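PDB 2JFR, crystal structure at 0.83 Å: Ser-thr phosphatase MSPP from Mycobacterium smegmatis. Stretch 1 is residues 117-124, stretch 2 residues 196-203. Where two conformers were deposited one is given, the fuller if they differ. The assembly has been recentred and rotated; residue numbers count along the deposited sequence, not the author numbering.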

ATOM      1  N   ARG A 117      -9.131  -5.078  -4.604  1.00 15.78           N
ATOM      2  CA  ARG A 117     -10.572  -4.781  -4.655  1.00 16.04           C
ATOM      3  C   ARG A 117     -11.300  -5.973  -4.102  1.00 15.66           C
ATOM      4  O   ARG A 117     -11.011  -7.100  -4.439  1.00 16.02           O
ATOM      5  CB  ARG A 117     -11.030  -4.530  -6.063  1.00 17.02           C
ATOM      6  CG  ARG A 117     -12.510  -4.122  -6.157  1.00 17.89           C
ATOM      7  CD  ARG A 117     -12.989  -3.959  -7.588  1.00 19.18           C
ATOM      8  NE  ARG A 117     -12.845  -5.240  -8.246  1.00 19.50           N
ATOM      9  CZ  ARG A 117     -12.524  -5.441  -9.493  1.00 27.43           C
ATOM     10  NH1 ARG A 117     -12.459  -4.419 -10.315  1.00 42.90           N
ATOM     11  NH2 ARG A 117     -12.350  -6.673  -9.905  1.00 40.37           N
ATOM     12  N   ILE A 118     -12.286  -5.662  -3.252  1.00 15.96           N
ATOM     13  CA  ILE A 118     -13.170  -6.640  -2.648  0.67 17.06           C
ATOM     14  C   ILE A 118     -14.536  -6.393  -3.228  1.00 16.62           C
ATOM     15  O   ILE A 118     -15.121  -5.329  -3.040  1.00 17.14           O
ATOM     16  CB  ILE A 118     -13.051  -6.487  -1.122  0.67 18.45           C
ATOM     17  CG1 ILE A 118     -11.600  -6.687  -0.729  0.67 18.63           C
ATOM     18  CG2 ILE A 118     -13.975  -7.414  -0.339  0.67 20.73           C
ATOM     19  CD1 ILE A 118     -11.153  -6.058   0.559  0.67 20.12           C
ATOM     20  N   ARG A 119     -15.040  -7.376  -3.994  1.00 18.07           N
ATOM     21  CA  ARG A 119     -16.281  -7.255  -4.722  1.00 18.74           C
ATOM     22  C   ARG A 119     -16.983  -8.601  -4.696  1.00 21.11           C
ATOM     23  O   ARG A 119     -16.364  -9.606  -5.079  1.00 21.38           O
ATOM     24  CB  ARG A 119     -16.032  -6.781  -6.177  1.00 20.16           C
ATOM     25  CG  ARG A 119     -17.207  -6.781  -7.078  1.00 22.59           C
ATOM     26  CD  ARG A 119     -16.758  -6.543  -8.558  1.00 25.83           C
ATOM     27  NE  ARG A 119     -16.573  -5.127  -8.599  1.00 23.53           N
ATOM     28  CZ  ARG A 119     -16.225  -4.517  -9.741  1.00 25.40           C
ATOM     29  NH1 ARG A 119     -15.986  -5.255 -10.828  1.00 33.02           N
ATOM     30  NH2 ARG A 119     -16.167  -3.217  -9.693  1.00 26.94           N
ATOM     31  N   ASP A 120     -18.218  -8.612  -4.250  1.00 23.21           N
ATOM     32  CA  ASP A 120     -19.061  -9.826  -4.230  1.00 28.41           C
ATOM     33  C   ASP A 120     -18.345 -10.996  -3.552  1.00 29.47           C
ATOM     34  O   ASP A 120     -18.364 -12.137  -3.966  1.00 34.24           O
ATOM     35  CB  ASP A 120     -19.377 -10.274  -5.674  1.00 36.54           C
ATOM     36  CG  ASP A 120     -20.138  -9.307  -6.491  1.00 41.54           C
ATOM     37  OD1 ASP A 120     -20.832  -8.457  -5.869  1.00 43.64           O
ATOM     38  OD2 ASP A 120     -20.095  -9.403  -7.765  1.00 53.85           O
ATOM     39  N   GLY A 121     -17.581 -10.690  -2.490  1.00 27.69           N
ATOM     40  CA  GLY A 121     -16.962 -11.723  -1.675  1.00 27.79           C
ATOM     41  C   GLY A 121     -15.568 -12.128  -2.155  1.00 25.53           C
ATOM     42  O   GLY A 121     -14.940 -12.926  -1.452  1.00 28.61           O
ATOM     43  N   HIS A 122     -15.110 -11.636  -3.279  1.00 23.68           N
ATOM     44  CA  HIS A 122     -13.811 -11.929  -3.789  1.00 22.45           C
ATOM     45  C   HIS A 122     -12.875 -10.782  -3.529  1.00 19.89           C
ATOM     46  O   HIS A 122     -13.240  -9.642  -3.630  1.00 23.83           O
ATOM     47  CB  HIS A 122     -13.842 -12.127  -5.331  1.00 25.16           C
ATOM     48  CG  HIS A 122     -14.316 -13.391  -5.810  1.00 26.99           C
ATOM     49  ND1 HIS A 122     -15.628 -13.564  -6.082  1.00 36.24           N
ATOM     50  CD2 HIS A 122     -13.669 -14.576  -5.997  1.00 28.57           C
ATOM     51  CE1 HIS A 122     -15.803 -14.797  -6.497  1.00 37.39           C
ATOM     52  NE2 HIS A 122     -14.629 -15.397  -6.471  1.00 32.66           N
ATOM     53  N   MET A 123     -11.653 -11.151  -3.241  1.00 19.02           N
ATOM     54  CA  MET A 123     -10.552 -10.238  -3.013  0.66 19.56           C
ATOM     55  C   MET A 123      -9.519 -10.420  -4.120  1.00 18.25           C
ATOM     56  O   MET A 123      -9.033 -11.551  -4.218  1.00 23.15           O
ATOM     57  CB  MET A 123      -9.933 -10.502  -1.621  0.66 21.91           C
ATOM     58  CG  MET A 123      -8.791  -9.542  -1.249  0.66 20.69           C
ATOM     59  SD  MET A 123      -8.267  -9.947   0.479  0.66 24.82           S
ATOM     60  CE  MET A 123      -6.845  -8.927   0.574  0.66 27.86           C
ATOM     61  N   GLU A 124      -9.228  -9.413  -4.909  1.00 15.67           N
ATOM     62  CA  GLU A 124      -8.165  -9.644  -5.915  0.50 16.30           C
ATOM     63  C   GLU A 124      -7.243  -8.433  -5.902  1.00 15.80           C
ATOM     64  O   GLU A 124      -7.585  -7.294  -5.624  1.00 17.81           O
ATOM     65  CB  GLU A 124      -8.777  -9.908  -7.290  0.50 15.29           C
ATOM     66  CG  GLU A 124      -9.443  -8.648  -7.823  0.50 16.37           C
ATOM     67  CD  GLU A 124      -9.893  -8.909  -9.264  0.50 18.61           C
ATOM     68  OE1 GLU A 124      -9.058  -8.961 -10.155  0.50 23.17           O
ATOM     69  OE2 GLU A 124     -11.094  -9.089  -9.553  0.50 35.28           O
ATOM     70  N   LEU A 196      -8.995 -16.841   5.627  1.00 20.06           N
ATOM     71  CA  LEU A 196      -9.252 -16.020   6.825  0.63 19.77           C
ATOM     72  C   LEU A 196      -8.918 -14.559   6.609  1.00 18.62           C
ATOM     73  O   LEU A 196      -9.598 -13.678   7.142  1.00 20.07           O
ATOM     74  CB  LEU A 196      -8.470 -16.754   7.905  0.63 17.58           C
ATOM     75  CG  LEU A 196      -8.748 -16.124   9.261  0.63 17.54           C
ATOM     76  CD1 LEU A 196     -10.175 -16.359   9.696  0.63 18.74           C
ATOM     77  CD2 LEU A 196      -7.766 -16.740  10.245  0.63 18.45           C
ATOM     78  N   ILE A 197      -7.926 -14.255   5.758  1.00 16.75           N
ATOM     79  CA  ILE A 197      -7.702 -12.869   5.337  1.00 16.63           C
ATOM     80  C   ILE A 197      -8.948 -12.320   4.675  1.00 16.54           C
ATOM     81  O   ILE A 197      -9.379 -11.209   4.975  1.00 17.15           O
ATOM     82  CB  ILE A 197      -6.473 -12.735   4.426  1.00 16.40           C
ATOM     83  CG1 ILE A 197      -5.187 -13.109   5.187  1.00 17.30           C
ATOM     84  CG2 ILE A 197      -6.397 -11.336   3.849  1.00 17.29           C
ATOM     85  CD1 ILE A 197      -3.982 -13.248   4.288  1.00 18.01           C
ATOM     86  N   VAL A 198      -9.534 -13.075   3.750  1.00 16.69           N
ATOM     87  CA  VAL A 198     -10.721 -12.613   3.057  1.00 17.63           C
ATOM     88  C   VAL A 198     -11.874 -12.457   4.002  1.00 17.91           C
ATOM     89  O   VAL A 198     -12.641 -11.488   3.900  1.00 19.25           O
ATOM     90  CB  VAL A 198     -11.043 -13.543   1.880  1.00 20.08           C
ATOM     91  CG1 VAL A 198     -12.387 -13.106   1.258  1.00 25.13           C
ATOM     92  CG2 VAL A 198      -9.909 -13.517   0.859  1.00 22.06           C
ATOM     93  N   ASP A 199     -12.026 -13.394   4.949  1.00 18.54           N
ATOM     94  CA  ASP A 199     -13.096 -13.268   5.981  1.00 19.47           C
ATOM     95  C   ASP A 199     -12.949 -11.918   6.759  1.00 18.82           C
ATOM     96  O   ASP A 199     -13.889 -11.173   6.952  1.00 20.66           O
ATOM     97  CB  ASP A 199     -13.037 -14.466   6.915  1.00 21.97           C
ATOM     98  CG  ASP A 199     -13.884 -14.385   8.131  1.00 29.60           C
ATOM     99  OD1 ASP A 199     -15.095 -14.433   7.848  1.00 34.97           O
ATOM    100  OD2 ASP A 199     -13.415 -14.364   9.313  1.00 35.46           O
ATOM    101  N   ALA A 200     -11.705 -11.631   7.165  1.00 18.20           N
ATOM    102  CA  ALA A 200     -11.483 -10.357   7.852  1.00 18.20           C
ATOM    103  C   ALA A 200     -11.775  -9.183   6.941  1.00 18.12           C
ATOM    104  O   ALA A 200     -12.398  -8.183   7.335  1.00 19.22           O
ATOM    105  CB  ALA A 200     -10.038 -10.332   8.363  1.00 18.90           C
ATOM    106  N   ALA A 201     -11.287  -9.224   5.701  1.00 17.97           N
ATOM    107  CA  ALA A 201     -11.369  -8.121   4.767  1.00 18.35           C
ATOM    108  C   ALA A 201     -12.819  -7.808   4.356  1.00 18.80           C
ATOM    109  O   ALA A 201     -13.049  -6.695   3.884  1.00 21.28           O
ATOM    110  CB  ALA A 201     -10.567  -8.401   3.532  1.00 18.95           C
ATOM    111  N   THR A 202     -13.711  -8.749   4.511  1.00 19.22           N
ATOM    112  CA  THR A 202     -15.112  -8.582   4.134  1.00 21.39           C
ATOM    113  C   THR A 202     -15.969  -8.263   5.337  1.00 22.29           C
ATOM    114  O   THR A 202     -17.205  -8.183   5.211  1.00 25.76           O
ATOM    115  CB  THR A 202     -15.660  -9.804   3.402  1.00 22.76           C
ATOM    116  OG1 THR A 202     -15.443 -11.019   4.140  1.00 23.64           O
ATOM    117  CG2 THR A 202     -14.998  -9.952   2.033  1.00 23.47           C
ATOM    118  N   SER A 203     -15.387  -8.012   6.488  1.00 21.53           N
ATOM    119  CA  SER A 203     -16.165  -7.672   7.659  1.00 22.01           C
ATOM    120  C   SER A 203     -17.018  -6.436   7.361  1.00 22.96           C
ATOM    121  O   SER A 203     -16.466  -5.444   6.853  1.00 22.67           O
ATOM    122  CB  SER A 203     -15.293  -7.308   8.812  1.00 22.28           C
ATOM    123  OG  SER A 203     -14.435  -8.344   9.203  1.00 22.72           O
TER

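How do the two backbones meet? Stretch 1 is a hairpin: one strand runs through Arg 119, a type I' turn spans Arg 119 to His 122, and a second strand leads away through Glu 124. Stretch 2 is the last part of a helix, 196 to 201, followed by two residues outside it. The second strand and the helix cross at 106° between their N-to-C directions, not far from perpendicular, with axes 9.0 Å apart at closest approach. That spacing leaves room for side chains between them, and no hydrogen bond joins the two stretches. The backbones come nearest at two places, where Met 123 CA lies 6.5 Å from Val 198 CA and Gly 121 CA lies 6.9 Å from Thr 202 CA.

What holds each backbone in its own shape? In the hairpin, paired hydrogen bonds close the ladder: Arg 119 N to His 122 O at 2.9 Å and His 122 N to Arg 119 O at 3.0 Å beside the turn, then Arg 117 N to Glu 124 O at 2.9 Å and Glu 124 N to Arg 117 O at 3.0 Å. A salt bridge between Arg 117 NH2 and Glu 124 OE2, 2.7 Å long, ties the same pair through their side chains. At the turn, Gly 121 has phi/psi of 90/-6, where a CB would be jammed against the carbonyl oxygen of Asp 120. Thr 202 is the first residue to leave helical angles after the helix, and Ser 203 OG donates to Ala 200 O at 2.8 Å, adding a side-chain link to the backbone bond from Ser 203 N to Ala 200 O at 3.1 Å.

Which hairpin side chains reach the helix? Ile 118 and Met 123 both point toward it, whereas Arg 119 and His 122 point away, as the alternation of side chains along a strand leads one to expect. Met 123 is fully extended, with all three chi angles t, and so touches several residues along its length. Its CB lies 3.9 Å from Val 198 CG2, its SD 4.1 Å from Ala 201 CB, and its CE 4.1 Å from Ile 197 CG2. Met 123 thus packs against helix positions 197, 198 and 201, two of them one turn apart.

How is the end of the helix packed against the hairpin? Ile 118 does much of this work: its CD1 lies 3.8 Å from Ala 201 CB, while its CG2 lies 3.6 Å from Thr 202 CG2. The small methyl of Ala 201, pointing toward the hairpin, therefore meets both Ile 118 and Met 123. Thr 202 offers its methyl to Ile 118, while its OG1 lies 2.9 Å from Val 198 O, back within its own stretch. Nearer the turn, Gly 121 contributes backbone alone, its O lying 3.7 Å from Val 198 CG1, a van der Waals contact. The interface is small, 290 Å² summed over both sides, and mostly apolar.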